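Local coordinates for Beta/alpha-amylase (Paenibacillus polymyxa, PDB 3VOC), which hydrolyses alpha-1,4-glucosidic linkages of starch as the beta-amylase part of a larger secreted precursor, releasing maltose from the non-reducing chain ends, at residues Q28-N32 against N33-A37; G358-A361 against L362-G366; T217-S220 against Q221-P224; F183-T187 against E188-N192. One frame throughout, in Å; residues are numbered along the deposited sequence.

Interaction 1: Q28-N32 against N33-A37; sequences QTLKN and NGVYA
Asn33 grips the last turn of helix 20-32, at a C-terminal end closed by a Schellman motif. Its side chain runs alongside that of Thr29. Asn33 ND2 gives a hydrogen bond of 2.8 Å to Thr29 O. The bond is fairly straight at the hydrogen (162°), and Thr29 O sits in the amide plane, while ND2 stands above the carbonyl plane. CG of Asn33 is anti to its own carbonyl carbon (chi1 -76°), which turns the amide back along the helix. Asn33 N donates to Leu30 O and makes a weak bond to Thr29 O. Gly34 follows; a side chain at its positive phi would collide with the carbonyl oxygen before it. Its N bonds Lys31 O at 3.0 Å. Val35 N closes the motif on Leu30 O at 3.1 Å, reaching the opposite face of that carbonyl from Asn33 N. The Val35 side chain crosses that of Leu30, and both also pack on Val10 of strand 7-11. One water lies 3.0 Å from Lys31 NZ and 2.7 Å from Val35 O. Lys31 NZ also bonds Gly71 O. A second water joins Lys31 NZ, weakly, to Tyr36 O (2.8 Å from that water).

Interaction 2: G358-A361 against L362-G366; sequences GENA and LPTGG
The loop that leaves barrel strand 356-359 carries part of the active site, and Asn360 ties its first turn together. Asn360 ND2 donates to Leu362 O at 2.8 Å, with an N-H...O angle of 155°. The amide approaches from above the carbonyl plane, with ND2 59° out of it. CG of Asn360 stands between its backbone N and carbonyl carbon (chi1 51°), and this folds the side chain forward over the turn. ND2 also comes within 3.9 Å of Pro363 CA and 4.1 Å of Thr364 CG2. The other end of the amide is also held: Asn360 OD1 accepts from Leu387 N, just past strand 383-386. Both ends fix the amide's rotation. A leucine here would probably leave Leu362 O and Leu387 N without these partners and let the turn shift. Glu325 supports the turn from outside through the N-H groups of Ala361 and Leu362. The preceding residue, Glu359, is by similarity the proton acceptor and forms a salt bridge with Lys279. Asn360 and Ala361 bind substrate, by similarity. Catalytic and binding residues at the C-terminal end of a barrel strand and in the loop after it are typical of TIM-barrel glycosidases.

Interaction 3: T217-S220 against Q221-P224; sequences TSLS and QINP
Gln221 crosses Thr217 with its side chain and puts its amide oxygen against the backbone there. CG is anti to the carbonyl carbon of Gln221 (chi1 -56°) and the chain runs on extended, which carries the amide across to the Thr217 backbone. OE1 accepts three hydrogen bonds. The shortest comes from Thr217 N at 2.6 Å, with that donor only 16° from the carbonyl plane. Ser218 N donates to OE1 at 3.2 Å, from well above the plane. Thr217 OG1 gives a longer bond to OE1, 3.3 Å, also from above the plane.

The backbone makes its own closure. Gln221 N bonds Ser218 O at 3.0 Å, and Ile222 N bonds Leu219 O, also at 3.0 Å. Both link residues three apart, as in a 3-10 turn. Ser218 OG lies 3.5 Å from Gln221 CG, alongside the glutamine stem. Its hydroxyl is also hydrogen-bonded to that of Ser220, and either could be the donor.

Leu219 and Ile222 run alongside each other on the apolar side. Leu219 CD2 meets Ile222 CD1 at 3.9 Å. Both rest on Ile208 of helix 205-212, and Ile222 also packs on Phe194 of helix 188-202. The site lies far out on the loop between helices 205-212 and 240-268, away from the annotated sites.

The turn is thus two-sided: an apolar pair faces the neighbouring helices, while a neutral amide oxygen gathers two backbone N-H groups and a hydroxyl. This polar grip fixes the glutamine carbonyl without using any charged group.

Interaction 4: F183-T187 against E188-N192; sequences FQAYT and ETAKN
Thr187 is the N-cap of helix 188-202, and its side chain and backbone both take hydrogen bonds from the first turn. Thr187 OG1 accepts from Ala190 N at 3.1 Å, the capping bond. The hydroxyl stands between the backbone N and carbonyl carbon of Thr187 (chi1 52°), which aims it at the start of the helix. Thr187 O accepts from Lys191 N at 2.9 Å. Asp106 also bonds Glu188 N and Thr189 OG1.

In the van der Waals packing, Ala185 CB and Ala190 CB are the apolar pair, 4.1 Å apart. Ala190 CB also presses on Thr187 OG1 at 3.2 Å and on Ala185 O, which is buried and finds no polar partner in the model. The stem of Lys191 runs past three carbonyl oxygens: CG lies by Thr187 O and Ala185 O, and CE by Tyr186 O.

The charged pair lies within the helix: Lys191 bends at chi3, and NZ forms a salt bridge to Glu188. With an alanine here, the Glu188 carboxylate would probably lose its charge partner, and Tyr186 O and Thr187 O their methylene cover. NZ meets Glu188 OE2 on its syn side at 2.7 Å, and a water joins that oxygen to Tyr186 O.

In the fold
All four contacts belong to the glycosyl hydrolase family 14 domain, an eight-stranded parallel barrel with long loops. Interaction 2 holds Glu359, by similarity the proton acceptor, and the side chain of Ala361 is about 4 Å from that of Thr322, also substrate-binding by similarity. Interaction 1 is on the same side of the chain's centre, its nearest atoms about 11 Å from interaction 2. Its Leu30 side chain is about 9 Å from that of Arg388, a substrate-binding residue by similarity. Interactions 3 and 4 lie on the opposite side, their centres about 12 Å apart. They touch: Pro224 CG packs on Ala185 O at 3.4 Å, and Asn223 OD1 meets Lys191 CD at 3.5 Å.

Interaction 1: Q28-N32 against N33-A37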
loop_
_atom_site.group_PDB
_atom_site.type_symbol
_atom_site.label_atom_id
_atom_site.label_comp_id
_atom_site.label_asym_id
_atom_site.label_seq_id
_atom_site.Cartn_x
_atom_site.Cartn_y
_atom_site.Cartn_z
ATOM N N GLN A 28 17.465 16.166 -13.727
ATOM C CA GLN A 28 18.612 16.054 -14.640
ATOM C C GLN A 28 19.730 15.208 -14.038
ATOM O O GLN A 28 20.281 14.322 -14.695
ATOM C CB GLN A 28 19.163 17.436 -14.999
ATOM C CG GLN A 28 18.226 18.269 -15.820
ATOM C CD GLN A 28 18.523 19.763 -15.710
ATOM O OE1 GLN A 28 19.651 20.181 -15.385
ATOM N NE2 GLN A 28 17.509 20.576 -15.990
ATOM N N THR A 29 20.062 15.487 -12.784
ATOM C CA THR A 29 21.078 14.718 -12.077
ATOM C C THR A 29 20.704 13.226 -11.973
ATOM O O THR A 29 21.533 12.367 -12.264
ATOM C CB THR A 29 21.383 15.349 -10.704
ATOM O OG1 THR A 29 21.933 16.664 -10.915
ATOM C CG2 THR A 29 22.387 14.513 -9.918
ATOM N N LEU A 30 19.453 12.915 -11.607
ATOM C CA LEU A 30 19.027 11.503 -11.557
ATOM C C LEU A 30 19.170 10.831 -12.916
ATOM O O LEU A 30 19.671 9.706 -13.006
ATOM C CB LEU A 30 17.590 11.357 -11.051
ATOM C CG LEU A 30 17.353 11.726 -9.586
ATOM C CD1 LEU A 30 15.906 11.431 -9.234
ATOM C CD2 LEU A 30 18.274 10.943 -8.639
ATOM N N LYS A 31 18.727 11.515 -13.969
ATOM C CA LYS A 31 18.835 10.976 -15.324
ATOM C C LYS A 31 20.297 10.715 -15.695
ATOM O O LYS A 31 20.626 9.676 -16.288
ATOM C CB LYS A 31 18.195 11.937 -16.330
ATOM C CG LYS A 31 18.311 11.497 -17.807
ATOM C CD LYS A 31 17.489 10.265 -18.113
ATOM C CE LYS A 31 17.716 9.800 -19.560
ATOM N NZ LYS A 31 17.008 8.507 -19.777
ATOM N N ASN A 32 21.167 11.656 -15.334
ATOM C CA ASN A 32 22.600 11.541 -15.622
ATOM C C ASN A 32 23.247 10.324 -14.927
ATOM O O ASN A 32 24.310 9.850 -15.339
ATOM C CB ASN A 32 23.306 12.830 -15.211
ATOM C CG ASN A 32 24.650 12.993 -15.870
ATOM O OD1 ASN A 32 24.851 12.558 -17.014
ATOM N ND2 ASN A 32 25.588 13.629 -15.160
ATOM N N ASN A 33 22.604 9.840 -13.865
ATOM C CA ASN A 33 23.086 8.676 -13.135
ATOM C C ASN A 33 22.452 7.357 -13.596
ATOM O O ASN A 33 22.758 6.295 -13.049
ATOM C CB ASN A 33 22.914 8.853 -11.624
ATOM C CG ASN A 33 23.944 9.782 -11.026
ATOM O OD1 ASN A 33 24.901 9.327 -10.394
ATOM N ND2 ASN A 33 23.757 11.089 -11.213
ATOM N N GLY A 34 21.585 7.427 -14.600
ATOM C CA GLY A 34 20.977 6.220 -15.157
ATOM C C GLY A 34 19.652 5.845 -14.514
ATOM O O GLY A 34 19.126 4.773 -14.776
ATOM N N VAL A 35 19.094 6.728 -13.692
ATOM C CA VAL A 35 17.731 6.499 -13.165
ATOM C C VAL A 35 16.753 6.408 -14.334
ATOM O O VAL A 35 16.863 7.181 -15.288
ATOM C CB VAL A 35 17.325 7.605 -12.153
ATOM C CG1 VAL A 35 15.842 7.508 -11.788
ATOM C CG2 VAL A 35 18.193 7.508 -10.896
ATOM N N TYR A 36 15.838 5.442 -14.265
ATOM C CA TYR A 36 14.878 5.151 -15.320
ATOM C C TYR A 36 13.614 5.993 -15.241
ATOM O O TYR A 36 13.189 6.596 -16.246
ATOM C CB TYR A 36 14.493 3.668 -15.280
ATOM C CG TYR A 36 13.478 3.232 -16.323
ATOM C CD1 TYR A 36 13.804 3.191 -17.689
ATOM C CD2 TYR A 36 12.200 2.830 -15.935
ATOM C CE1 TYR A 36 12.852 2.767 -18.650
ATOM C CE2 TYR A 36 11.263 2.398 -16.863
ATOM C CZ TYR A 36 11.589 2.364 -18.207
ATOM O OH TYR A 36 10.626 1.935 -19.077
ATOM N N ALA A 37 12.994 5.993 -14.056
ATOM C CA ALA A 37 11.709 6.662 -13.867
ATOM C C ALA A 37 11.597 7.380 -12.539
ATOM O O ALA A 37 12.363 7.115 -11.603
ATOM C CB ALA A 37 10.570 5.676 -14.017
HETATM O O HOH W 1 14.333 6.838 -18.755
HETATM O O HOH W 2 17.867 6.494 -17.729
#

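Interaction 2: G358-A361 against L362-G366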
loop_
_atom_site.group_PDB
_atom_site.type_symbol
_atom_site.label_atom_id
_atom_site.label_comp_id
_atom_site.label_asym_id
_atom_site.label_seq_id
_atom_site.Cartn_x
_atom_site.Cartn_y
_atom_site.Cartn_z
ATOM N N GLY A 358 10.318 -3.500 -5.768
ATOM C CA GLY A 358 10.796 -3.277 -4.403
ATOM C C GLY A 358 10.972 -1.817 -4.033
ATOM O O GLY A 358 11.085 -0.952 -4.908
ATOM N N GLU A 359 10.979 -1.547 -2.728
ATOM C CA GLU A 359 11.194 -0.195 -2.205
ATOM C C GLU A 359 11.923 -0.348 -0.894
ATOM O O GLU A 359 11.832 -1.397 -0.269
ATOM C CB GLU A 359 9.863 0.474 -1.884
ATOM C CG GLU A 359 9.031 0.818 -3.087
ATOM C CD GLU A 359 7.730 1.491 -2.717
ATOM O OE1 GLU A 359 7.468 1.713 -1.523
ATOM O OE2 GLU A 359 6.968 1.804 -3.638
ATOM N N ASN A 360 12.626 0.696 -0.473
ATOM C CA ASN A 360 13.084 0.798 0.923
ATOM C C ASN A 360 11.944 1.361 1.768
ATOM O O ASN A 360 11.143 2.180 1.267
ATOM C CB ASN A 360 14.315 1.711 1.045
ATOM C CG ASN A 360 14.104 3.063 0.379
ATOM O OD1 ASN A 360 13.645 3.129 -0.761
ATOM N ND2 ASN A 360 14.430 4.147 1.086
ATOM N N ALA A 361 11.854 0.928 3.027
ATOM C CA ALA A 361 10.786 1.420 3.914
ATOM C C ALA A 361 11.115 2.833 4.363
ATOM O O ALA A 361 10.249 3.713 4.402
ATOM C CB ALA A 361 10.625 0.515 5.144
ATOM N N LEU A 362 12.382 3.039 4.704
ATOM C CA LEU A 362 12.831 4.301 5.276
ATOM C C LEU A 362 14.062 4.782 4.502
ATOM O O LEU A 362 14.709 3.984 3.841
ATOM C CB LEU A 362 13.167 4.113 6.760
ATOM C CG LEU A 362 11.981 3.810 7.695
ATOM C CD1 LEU A 362 12.476 3.560 9.120
ATOM C CD2 LEU A 362 10.966 4.936 7.677
ATOM N N PRO A 363 14.380 6.088 4.575
ATOM C CA PRO A 363 15.583 6.558 3.888
ATOM C C PRO A 363 16.792 5.750 4.330
ATOM O O PRO A 363 16.883 5.343 5.486
ATOM C CB PRO A 363 15.705 8.009 4.342
ATOM C CG PRO A 363 14.309 8.432 4.611
ATOM C CD PRO A 363 13.604 7.200 5.160
ATOM N N THR A 364 17.700 5.498 3.402
ATOM C CA THR A 364 18.774 4.570 3.655
ATOM C C THR A 364 20.024 5.020 2.929
ATOM O O THR A 364 20.028 6.059 2.261
ATOM C CB THR A 364 18.364 3.129 3.216
ATOM O OG1 THR A 364 19.301 2.174 3.730
ATOM C CG2 THR A 364 18.301 3.029 1.697
ATOM N N GLY A 365 21.086 4.244 3.084
ATOM C CA GLY A 365 22.347 4.492 2.412
ATOM C C GLY A 365 23.298 3.429 2.888
ATOM O O GLY A 365 22.886 2.517 3.617
ATOM N N GLY A 366 24.564 3.541 2.501
ATOM C CA GLY A 366 25.580 2.583 2.931
ATOM C C GLY A 366 25.159 1.126 2.795
ATOM O O GLY A 366 24.835 0.648 1.693
#

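Interaction 3: T217-S220 against Q221-P224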
loop_
_atom_site.group_PDB
_atom_site.type_symbol
_atom_site.label_atom_id
_atom_site.label_comp_id
_atom_site.label_asym_id
_atom_site.label_seq_id
_atom_site.Cartn_x
_atom_site.Cartn_y
_atom_site.Cartn_z
ATOM N N THR A 217 -27.471 -16.225 20.744
ATOM C CA THR A 217 -28.921 -16.247 20.503
ATOM C C THR A 217 -29.377 -15.288 19.403
ATOM O O THR A 217 -30.517 -15.377 18.941
ATOM C CB THR A 217 -29.739 -15.971 21.788
ATOM O OG1 THR A 217 -29.317 -14.727 22.370
ATOM C CG2 THR A 217 -29.544 -17.123 22.793
ATOM N N SER A 218 -28.492 -14.397 18.959
ATOM C CA SER A 218 -28.793 -13.563 17.787
ATOM C C SER A 218 -27.527 -13.217 17.008
ATOM O O SER A 218 -26.435 -13.138 17.578
ATOM C CB SER A 218 -29.503 -12.267 18.186
ATOM O OG SER A 218 -28.603 -11.422 18.873
ATOM N N LEU A 219 -27.695 -12.987 15.710
ATOM C CA LEU A 219 -26.587 -12.589 14.842
ATOM C C LEU A 219 -25.916 -11.323 15.373
ATOM O O LEU A 219 -24.716 -11.135 15.215
ATOM C CB LEU A 219 -27.079 -12.363 13.407
ATOM C CG LEU A 219 -27.521 -13.600 12.611
ATOM C CD1 LEU A 219 -28.255 -13.210 11.328
ATOM C CD2 LEU A 219 -26.329 -14.529 12.284
ATOM N N SER A 220 -26.705 -10.467 16.019
ATOM C CA SER A 220 -26.202 -9.212 16.554
ATOM C C SER A 220 -25.172 -9.391 17.674
ATOM O O SER A 220 -24.446 -8.455 17.988
ATOM C CB SER A 220 -27.370 -8.336 17.016
ATOM O OG SER A 220 -27.933 -8.866 18.211
ATOM N N GLN A 221 -25.080 -10.584 18.263
ATOM C CA GLN A 221 -24.042 -10.843 19.265
ATOM C C GLN A 221 -22.708 -11.276 18.648
ATOM O O GLN A 221 -21.730 -11.497 19.364
ATOM C CB GLN A 221 -24.476 -11.922 20.255
ATOM C CG GLN A 221 -25.767 -11.646 20.978
ATOM C CD GLN A 221 -26.201 -12.841 21.819
ATOM O OE1 GLN A 221 -26.338 -13.955 21.314
ATOM N NE2 GLN A 221 -26.394 -12.614 23.113
ATOM N N ILE A 222 -22.675 -11.447 17.332
ATOM C CA ILE A 222 -21.417 -11.742 16.657
ATOM C C ILE A 222 -20.626 -10.445 16.520
ATOM O O ILE A 222 -21.124 -9.460 15.979
ATOM C CB ILE A 222 -21.644 -12.347 15.261
ATOM C CG1 ILE A 222 -22.350 -13.702 15.373
ATOM C CG2 ILE A 222 -20.308 -12.446 14.483
ATOM C CD1 ILE A 222 -22.854 -14.239 14.038
ATOM N N ASN A 223 -19.389 -10.467 17.010
ATOM C CA ASN A 223 -18.508 -9.308 16.952
ATOM C C ASN A 223 -17.087 -9.710 16.577
ATOM O O ASN A 223 -16.716 -10.866 16.769
ATOM C CB ASN A 223 -18.483 -8.621 18.311
ATOM C CG ASN A 223 -19.747 -7.862 18.590
ATOM O OD1 ASN A 223 -20.016 -6.843 17.966
ATOM N ND2 ASN A 223 -20.537 -8.355 19.540
ATOM N N PRO A 224 -16.279 -8.749 16.078
ATOM C CA PRO A 224 -14.839 -8.974 15.957
ATOM C C PRO A 224 -14.248 -9.112 17.373
ATOM O O PRO A 224 -14.980 -8.907 18.346
ATOM C CB PRO A 224 -14.340 -7.685 15.281
ATOM C CG PRO A 224 -15.539 -7.130 14.612
ATOM C CD PRO A 224 -16.653 -7.421 15.564
#

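Interaction 4: F183-T187 against E188-N192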
loop_
_atom_site.group_PDB
_atom_site.type_symbol
_atom_site.label_atom_id
_atom_site.label_comp_id
_atom_site.label_asym_id
_atom_site.label_seq_id
_atom_site.Cartn_x
_atom_site.Cartn_y
_atom_site.Cartn_z
ATOM N N PHE A 183 -7.095 -4.123 15.337
ATOM C CA PHE A 183 -8.085 -4.501 14.318
ATOM C C PHE A 183 -8.993 -3.309 13.983
ATOM O O PHE A 183 -9.251 -2.467 14.835
ATOM C CB PHE A 183 -8.927 -5.711 14.772
ATOM C CG PHE A 183 -8.154 -7.004 14.838
ATOM C CD1 PHE A 183 -8.028 -7.688 16.038
ATOM C CD2 PHE A 183 -7.574 -7.550 13.702
ATOM C CE1 PHE A 183 -7.312 -8.881 16.111
ATOM C CE2 PHE A 183 -6.850 -8.759 13.764
ATOM C CZ PHE A 183 -6.725 -9.425 14.969
ATOM N N GLN A 184 -9.481 -3.263 12.745
ATOM C CA GLN A 184 -10.132 -2.078 12.184
ATOM C C GLN A 184 -11.500 -2.420 11.601
ATOM O O GLN A 184 -11.881 -1.938 10.518
ATOM C CB GLN A 184 -9.227 -1.473 11.101
ATOM C CG GLN A 184 -7.847 -1.029 11.614
ATOM C CD GLN A 184 -7.950 0.148 12.578
ATOM O OE1 GLN A 184 -8.758 1.049 12.371
ATOM N NE2 GLN A 184 -7.126 0.144 13.635
ATOM N N ALA A 185 -12.241 -3.268 12.319
ATOM C CA ALA A 185 -13.514 -3.769 11.831
ATOM C C ALA A 185 -14.646 -3.421 12.788
ATOM O O ALA A 185 -15.580 -4.214 12.959
ATOM C CB ALA A 185 -13.437 -5.300 11.618
ATOM N N TYR A 186 -14.580 -2.225 13.386
ATOM C CA TYR A 186 -15.522 -1.867 14.460
ATOM C C TYR A 186 -16.606 -0.882 14.096
ATOM O O TYR A 186 -17.461 -0.557 14.933
ATOM C CB TYR A 186 -14.790 -1.513 15.767
ATOM C CG TYR A 186 -13.958 -2.695 16.196
ATOM C CD1 TYR A 186 -14.457 -3.649 17.099
ATOM C CD2 TYR A 186 -12.713 -2.921 15.627
ATOM C CE1 TYR A 186 -13.687 -4.779 17.451
ATOM C CE2 TYR A 186 -11.951 -4.027 15.963
ATOM C CZ TYR A 186 -12.440 -4.959 16.873
ATOM O OH TYR A 186 -11.652 -6.049 17.206
ATOM N N THR A 187 -16.616 -0.435 12.841
ATOM C CA THR A 187 -17.790 0.295 12.349
ATOM C C THR A 187 -18.983 -0.656 12.362
ATOM O O THR A 187 -18.815 -1.886 12.312
ATOM C CB THR A 187 -17.616 0.838 10.917
ATOM O OG1 THR A 187 -17.189 -0.219 10.045
ATOM C CG2 THR A 187 -16.591 1.981 10.892
ATOM N N GLU A 188 -20.185 -0.102 12.448
ATOM C CA GLU A 188 -21.375 -0.935 12.351
ATOM C C GLU A 188 -21.399 -1.679 11.023
ATOM O O GLU A 188 -21.789 -2.848 10.979
ATOM C CB GLU A 188 -22.649 -0.123 12.552
ATOM C CG GLU A 188 -22.794 0.428 13.980
ATOM C CD GLU A 188 -22.663 -0.662 15.039
ATOM O OE1 GLU A 188 -23.316 -1.721 14.916
ATOM O OE2 GLU A 188 -21.898 -0.462 16.002
ATOM N N THR A 189 -20.945 -0.997 9.967
ATOM C CA THR A 189 -20.914 -1.544 8.606
ATOM C C THR A 189 -20.004 -2.764 8.547
ATOM O O THR A 189 -20.381 -3.787 7.984
ATOM C CB THR A 189 -20.473 -0.476 7.583
ATOM O OG1 THR A 189 -21.475 0.548 7.526
ATOM C CG2 THR A 189 -20.279 -1.071 6.178
ATOM N N ALA A 190 -18.830 -2.654 9.153
ATOM C CA ALA A 190 -17.886 -3.779 9.211
ATOM C C ALA A 190 -18.444 -4.920 10.053
ATOM O O ALA A 190 -18.384 -6.084 9.643
ATOM C CB ALA A 190 -16.529 -3.323 9.741
ATOM N N LYS A 191 -19.005 -4.587 11.218
ATOM C CA LYS A 191 -19.567 -5.617 12.091
ATOM C C LYS A 191 -20.706 -6.351 11.392
ATOM O O LYS A 191 -20.781 -7.579 11.450
ATOM C CB LYS A 191 -20.017 -5.040 13.431
ATOM C CG LYS A 191 -18.841 -4.592 14.320
ATOM C CD LYS A 191 -19.271 -4.206 15.724
ATOM C CE LYS A 191 -20.199 -3.027 15.729
ATOM N NZ LYS A 191 -20.517 -2.533 17.129
ATOM N N ASN A 192 -21.563 -5.602 10.708
ATOM C CA ASN A 192 -22.658 -6.211 9.957
ATOM C C ASN A 192 -22.195 -7.015 8.742
ATOM O O ASN A 192 -22.770 -8.062 8.417
ATOM C CB ASN A 192 -23.695 -5.153 9.594
ATOM C CG ASN A 192 -24.630 -4.850 10.768
ATOM O OD1 ASN A 192 -24.935 -5.739 11.579
ATOM N ND2 ASN A 192 -25.093 -3.613 10.861
HETATM O O HOH W 3 -19.500 1.204 15.614
#